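Local coordinates for protein fatty acyl CoA synthetase FADD13 (FATTY-ACYL-CoA SYNTHETASE) (Mycobacterium tuberculosis, PDB 3R44) that belongs to the ANL superfamily of AMP-binding enzymes, with a large N-terminal domain and a small C-terminal one, at residues A[107-121]-A[132-146]. Numbering follows the deposited sequence.
Sequences VSFILSDSGSKVVIY and IRAQADPPGTVTDWI
Val107 CG1 meets the tip of Ile132, CD1, at 3.5 Å, the two side chains crossing at about a right angle. One residue on, Ser108 OG donates to Gln135 OE1 (3.1 Å), in the carbonyl plane and on a lone pair, while Pro139 CG packs against the same hydroxyl. Leu111 sets CB against CB and CG of Pro139 and carries CD1 to Trp145 CZ3 (3.8 Å). Gly115, with positive phi, is the C-prime residue of the Schellman motif ending helix 104-114. The next residue, Ser116, offers its O to Thr141 OG1 (2.7 Å), which donates from 43° above the carbonyl plane; the Thr141 chi1 of 57° sets the hydroxyl between backbone N and carbonyl carbon. Lys117 O accepts Thr143 N (2.8 Å) and, weakly, Asp144 N. From there the strands run parallel: Val119 N binds Asp144 O, and Val119 O takes Ile146 N at 2.7 Å. Val119 CB lies 3.8 Å from Trp145 CE3; Val142 CG1 lies over the rim of one indole face, and Arg133 CG sits over the centre of the other. Tyr121 N reaches Ile146 O, and a water links Tyr121 OH to Trp145 O. The strands belong to a beta-alpha-beta unit in which 144-147 edges a four-stranded parallel sheet, strand 70-74 flanks 118-121 on its other side, and connecting helix 126-134 places Ile129 against Val119, Tyr121 and Trp145.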
loop_
_atom_site.group_PDB
_atom_site.type_symbol
_atom_site.label_atom_id
_atom_site.label_comp_id
_atom_site.label_asym_id
_atom_site.label_seq_id
_atom_site.Cartn_x
_atom_site.Cartn_y
_atom_site.Cartn_z
ATOM N N VAL A 107 -7.872 -3.465 16.022
ATOM C CA VAL A 107 -6.732 -4.360 16.292
ATOM C C VAL A 107 -7.217 -5.682 16.867
ATOM O O VAL A 107 -6.766 -6.738 16.406
ATOM C CB VAL A 107 -5.631 -3.721 17.140
ATOM C CG1 VAL A 107 -4.548 -4.729 17.472
ATOM C CG2 VAL A 107 -5.016 -2.465 16.419
ATOM N N SER A 108 -8.208 -5.621 17.768
ATOM C CA SER A 108 -8.799 -6.826 18.372
ATOM C C SER A 108 -9.471 -7.684 17.302
ATOM O O SER A 108 -9.310 -8.894 17.250
ATOM C CB SER A 108 -9.799 -6.485 19.519
ATOM O OG SER A 108 -9.929 -7.634 20.321
ATOM N N PHE A 109 -10.147 -7.042 16.370
ATOM C CA PHE A 109 -10.720 -7.804 15.275
ATOM C C PHE A 109 -9.695 -8.597 14.492
ATOM O O PHE A 109 -9.887 -9.793 14.194
ATOM C CB PHE A 109 -11.486 -6.906 14.312
ATOM C CG PHE A 109 -12.006 -7.645 13.136
ATOM C CD1 PHE A 109 -13.152 -8.414 13.232
ATOM C CD2 PHE A 109 -11.322 -7.612 11.936
ATOM C CE1 PHE A 109 -13.602 -9.134 12.121
ATOM C CE2 PHE A 109 -11.745 -8.326 10.838
ATOM C CZ PHE A 109 -12.902 -9.078 10.923
ATOM N N ILE A 110 -8.629 -7.914 14.107
ATOM C CA ILE A 110 -7.570 -8.502 13.307
ATOM C C ILE A 110 -6.919 -9.668 13.991
ATOM O O ILE A 110 -6.698 -10.712 13.354
ATOM C CB ILE A 110 -6.487 -7.433 12.943
ATOM C CG1 ILE A 110 -7.119 -6.463 11.956
ATOM C CG2 ILE A 110 -5.222 -8.071 12.392
ATOM C CD1 ILE A 110 -6.158 -5.192 11.582
ATOM N N LEU A 111 -6.626 -9.500 15.296
ATOM C CA LEU A 111 -6.057 -10.584 16.102
ATOM C C LEU A 111 -6.952 -11.786 16.179
ATOM O O LEU A 111 -6.454 -12.893 16.083
ATOM C CB LEU A 111 -5.645 -10.101 17.495
ATOM C CG LEU A 111 -4.551 -9.027 17.565
ATOM C CD1 LEU A 111 -4.380 -8.650 19.024
ATOM C CD2 LEU A 111 -3.189 -9.551 16.994
ATOM N N SER A 112 -8.260 -11.579 16.338
ATOM C CA SER A 112 -9.215 -12.673 16.342
ATOM C C SER A 112 -9.379 -13.298 15.018
ATOM O O SER A 112 -9.450 -14.521 14.911
ATOM C CB SER A 112 -10.617 -12.218 16.725
ATOM O OG SER A 112 -10.624 -11.771 18.038
ATOM N N ASP A 113 -9.526 -12.477 13.986
ATOM C CA ASP A 113 -9.731 -13.004 12.676
ATOM C C ASP A 113 -8.535 -13.840 12.172
ATOM O O ASP A 113 -8.719 -14.893 11.519
ATOM C CB ASP A 113 -10.006 -11.889 11.666
ATOM C CG ASP A 113 -10.416 -12.437 10.270
ATOM O OD1 ASP A 113 -11.623 -12.710 10.064
ATOM O OD2 ASP A 113 -9.567 -12.544 9.375
ATOM N N SER A 114 -7.331 -13.347 12.424
ATOM C CA SER A 114 -6.123 -14.003 11.997
ATOM C C SER A 114 -5.788 -15.208 12.838
ATOM O O SER A 114 -4.981 -16.034 12.407
ATOM C CB SER A 114 -4.931 -13.065 12.014
ATOM O OG SER A 114 -4.673 -12.574 13.316
ATOM N N GLY A 115 -6.342 -15.265 14.042
ATOM C CA GLY A 115 -6.046 -16.322 15.005
ATOM C C GLY A 115 -4.580 -16.279 15.395
ATOM O O GLY A 115 -3.932 -17.362 15.602
ATOM N N SER A 116 -4.049 -15.052 15.479
ATOM C CA SER A 116 -2.663 -14.838 15.885
ATOM C C SER A 116 -2.421 -15.500 17.222
ATOM O O SER A 116 -3.226 -15.379 18.168
ATOM C CB SER A 116 -2.274 -13.368 16.035
ATOM O OG SER A 116 -2.261 -12.763 14.745
ATOM N N LYS A 117 -1.275 -16.151 17.302
ATOM C CA LYS A 117 -0.852 -16.842 18.514
ATOM C C LYS A 117 0.028 -15.973 19.400
ATOM O O LYS A 117 -0.006 -16.057 20.604
ATOM C CB LYS A 117 -0.096 -18.091 18.072
ATOM C CG LYS A 117 0.335 -19.043 19.139
ATOM C CD LYS A 117 0.767 -20.381 18.472
ATOM C CE LYS A 117 1.270 -21.374 19.520
ATOM N NZ LYS A 117 0.270 -21.618 20.606
ATOM N N VAL A 118 0.868 -15.149 18.776
ATOM C CA VAL A 118 1.830 -14.329 19.477
ATOM C C VAL A 118 1.647 -12.936 18.963
ATOM O O VAL A 118 1.447 -12.760 17.764
ATOM C CB VAL A 118 3.273 -14.834 19.190
ATOM C CG1 VAL A 118 4.341 -13.832 19.643
ATOM C CG2 VAL A 118 3.486 -16.229 19.876
ATOM N N VAL A 119 1.694 -11.967 19.855
ATOM C CA VAL A 119 1.609 -10.563 19.475
ATOM C C VAL A 119 2.865 -9.860 19.951
ATOM O O VAL A 119 3.173 -9.888 21.146
ATOM C CB VAL A 119 0.358 -9.901 20.059
ATOM C CG1 VAL A 119 0.343 -8.396 19.733
ATOM C CG2 VAL A 119 -0.907 -10.668 19.483
ATOM N N ILE A 120 3.606 -9.293 19.009
ATOM C CA ILE A 120 4.825 -8.545 19.338
ATOM C C ILE A 120 4.535 -7.056 19.126
ATOM O O ILE A 120 4.183 -6.660 18.003
ATOM C CB ILE A 120 6.023 -9.020 18.530
ATOM C CG1 ILE A 120 6.277 -10.522 18.770
ATOM C CG2 ILE A 120 7.270 -8.203 18.965
ATOM C CD1 ILE A 120 7.302 -11.071 17.933
ATOM N N TYR A 121 4.648 -6.250 20.185
ATOM C CA TYR A 121 4.271 -4.857 20.103
ATOM C C TYR A 121 5.289 -3.874 20.598
ATOM O O TYR A 121 6.057 -4.107 21.562
ATOM C CB TYR A 121 2.943 -4.615 20.799
ATOM C CG TYR A 121 2.966 -4.811 22.293
ATOM C CD1 TYR A 121 3.144 -3.730 23.166
ATOM C CD2 TYR A 121 2.825 -6.069 22.834
ATOM C CE1 TYR A 121 3.152 -3.923 24.537
ATOM C CE2 TYR A 121 2.855 -6.271 24.187
ATOM C CZ TYR A 121 3.005 -5.213 25.031
ATOM O OH TYR A 121 2.996 -5.492 26.391
ATOM N N ILE A 132 -6.824 -3.841 24.872
ATOM C CA ILE A 132 -7.243 -5.172 24.391
ATOM C C ILE A 132 -7.150 -6.272 25.483
ATOM O O ILE A 132 -8.094 -7.043 25.671
ATOM C CB ILE A 132 -6.488 -5.633 23.116
ATOM C CG1 ILE A 132 -6.772 -4.686 21.943
ATOM C CG2 ILE A 132 -6.930 -7.063 22.753
ATOM C CD1 ILE A 132 -5.948 -4.957 20.700
ATOM N N ARG A 133 -6.034 -6.328 26.205
ATOM C CA ARG A 133 -5.836 -7.357 27.243
ATOM C C ARG A 133 -6.786 -7.175 28.454
ATOM O O ARG A 133 -7.118 -8.152 29.120
ATOM C CB ARG A 133 -4.372 -7.405 27.708
ATOM C CG ARG A 133 -3.360 -7.770 26.608
ATOM C CD ARG A 133 -1.980 -8.062 27.192
ATOM N NE ARG A 133 -1.996 -9.353 27.893
ATOM C CZ ARG A 133 -0.972 -9.895 28.556
ATOM N NH1 ARG A 133 0.187 -9.255 28.657
ATOM N NH2 ARG A 133 -1.122 -11.088 29.139
ATOM N N ALA A 134 -7.209 -5.932 28.697
ATOM C CA ALA A 134 -8.227 -5.570 29.694
ATOM C C ALA A 134 -9.682 -6.036 29.382
ATOM O O ALA A 134 -10.472 -6.168 30.302
ATOM C CB ALA A 134 -8.201 -4.056 29.941
ATOM N N GLN A 135 -10.031 -6.267 28.109
ATOM C CA GLN A 135 -11.321 -6.900 27.716
ATOM C C GLN A 135 -11.632 -8.159 28.569
ATOM O O GLN A 135 -10.722 -8.890 28.975
ATOM C CB GLN A 135 -11.296 -7.278 26.211
ATOM C CG GLN A 135 -11.549 -6.120 25.193
ATOM C CD GLN A 135 -10.987 -6.377 23.760
ATOM O OE1 GLN A 135 -10.923 -7.524 23.282
ATOM N NE2 GLN A 135 -10.560 -5.284 23.082
ATOM N N ALA A 136 -12.914 -8.424 28.840
ATOM C CA ALA A 136 -13.318 -9.649 29.579
ATOM C C ALA A 136 -12.852 -10.941 28.862
ATOM O O ALA A 136 -12.385 -11.898 29.497
ATOM C CB ALA A 136 -14.844 -9.675 29.793
ATOM N N ASP A 137 -12.982 -10.952 27.531
ATOM C CA ASP A 137 -12.539 -12.074 26.702
ATOM C C ASP A 137 -11.625 -11.558 25.560
ATOM O O ASP A 137 -12.089 -11.335 24.436
ATOM C CB ASP A 137 -13.747 -12.838 26.119
ATOM C CG ASP A 137 -14.587 -13.509 27.183
ATOM O OD1 ASP A 137 -14.240 -14.637 27.590
ATOM O OD2 ASP A 137 -15.595 -12.901 27.601
ATOM N N PRO A 138 -10.325 -11.341 25.853
ATOM C CA PRO A 138 -9.429 -10.910 24.758
ATOM C C PRO A 138 -9.341 -11.990 23.647
ATOM O O PRO A 138 -9.827 -13.101 23.849
ATOM C CB PRO A 138 -8.068 -10.697 25.449
ATOM C CG PRO A 138 -8.332 -10.723 26.928
ATOM C CD PRO A 138 -9.618 -11.503 27.143
ATOM N N PRO A 139 -8.757 -11.659 22.468
ATOM C CA PRO A 139 -8.627 -12.613 21.351
ATOM C C PRO A 139 -8.040 -13.910 21.833
ATOM O O PRO A 139 -6.911 -13.902 22.354
ATOM C CB PRO A 139 -7.663 -11.907 20.405
ATOM C CG PRO A 139 -7.974 -10.447 20.656
ATOM C CD PRO A 139 -8.283 -10.311 22.099
ATOM N N GLY A 140 -8.806 -15.000 21.720
ATOM C CA GLY A 140 -8.527 -16.194 22.498
ATOM C C GLY A 140 -7.359 -17.050 22.047
ATOM O O GLY A 140 -6.905 -17.919 22.800
ATOM N N THR A 141 -6.909 -16.834 20.812
ATOM C CA THR A 141 -5.781 -17.549 20.230
ATOM C C THR A 141 -4.426 -17.018 20.728
ATOM O O THR A 141 -3.430 -17.716 20.611
ATOM C CB THR A 141 -5.836 -17.475 18.669
ATOM O OG1 THR A 141 -5.863 -16.094 18.254
ATOM C CG2 THR A 141 -7.096 -18.194 18.135
ATOM N N VAL A 142 -4.387 -15.784 21.249
ATOM C CA VAL A 142 -3.119 -15.161 21.647
ATOM C C VAL A 142 -2.620 -15.798 22.949
ATOM O O VAL A 142 -3.231 -15.635 23.980
ATOM C CB VAL A 142 -3.212 -13.645 21.809
ATOM C CG1 VAL A 142 -1.848 -13.094 22.165
ATOM C CG2 VAL A 142 -3.743 -12.955 20.468
ATOM N N THR A 143 -1.529 -16.549 22.876
ATOM C CA THR A 143 -0.930 -17.175 24.056
ATOM C C THR A 143 0.228 -16.309 24.580
ATOM O O THR A 143 0.670 -16.460 25.712
ATOM C CB THR A 143 -0.480 -18.653 23.731
ATOM O OG1 THR A 143 0.531 -18.651 22.707
ATOM C CG2 THR A 143 -1.679 -19.506 23.246
ATOM N N ASP A 144 0.688 -15.357 23.778
ATOM C CA ASP A 144 1.830 -14.544 24.170
ATOM C C ASP A 144 1.722 -13.101 23.711
ATOM O O ASP A 144 1.487 -12.851 22.536
ATOM C CB ASP A 144 3.102 -15.191 23.634
ATOM C CG ASP A 144 3.597 -16.282 24.538
ATOM O OD1 ASP A 144 3.927 -15.957 25.710
ATOM O OD2 ASP A 144 3.585 -17.464 24.124
ATOM N N TRP A 145 1.875 -12.167 24.642
ATOM C CA TRP A 145 1.983 -10.739 24.306
ATOM C C TRP A 145 3.378 -10.200 24.680
ATOM O O TRP A 145 3.734 -10.178 25.854
ATOM C CB TRP A 145 0.918 -9.960 25.040
ATOM C CG TRP A 145 -0.480 -10.512 24.964
ATOM C CD1 TRP A 145 -1.007 -11.533 25.696
ATOM C CD2 TRP A 145 -1.538 -10.022 24.135
ATOM N NE1 TRP A 145 -2.341 -11.729 25.353
ATOM C CE2 TRP A 145 -2.681 -10.806 24.397
ATOM C CE3 TRP A 145 -1.622 -9.009 23.169
ATOM C CZ2 TRP A 145 -3.899 -10.599 23.735
ATOM C CZ3 TRP A 145 -2.841 -8.805 22.515
ATOM C CH2 TRP A 145 -3.956 -9.596 22.804
ATOM N N ILE A 146 4.164 -9.823 23.681
ATOM C CA ILE A 146 5.588 -9.613 23.872
ATOM C C ILE A 146 5.857 -8.174 23.514
ATOM O O ILE A 146 5.808 -7.829 22.341
ATOM C CB ILE A 146 6.467 -10.550 22.975
ATOM C CG1 ILE A 146 6.107 -12.041 23.164
ATOM C CG2 ILE A 146 7.927 -10.395 23.332
ATOM C CD1 ILE A 146 6.383 -12.560 24.596
HETATM O O HOH W 1 -11.362 -14.518 19.684
HETATM O O HOH W 2 4.092 -7.499 27.607
#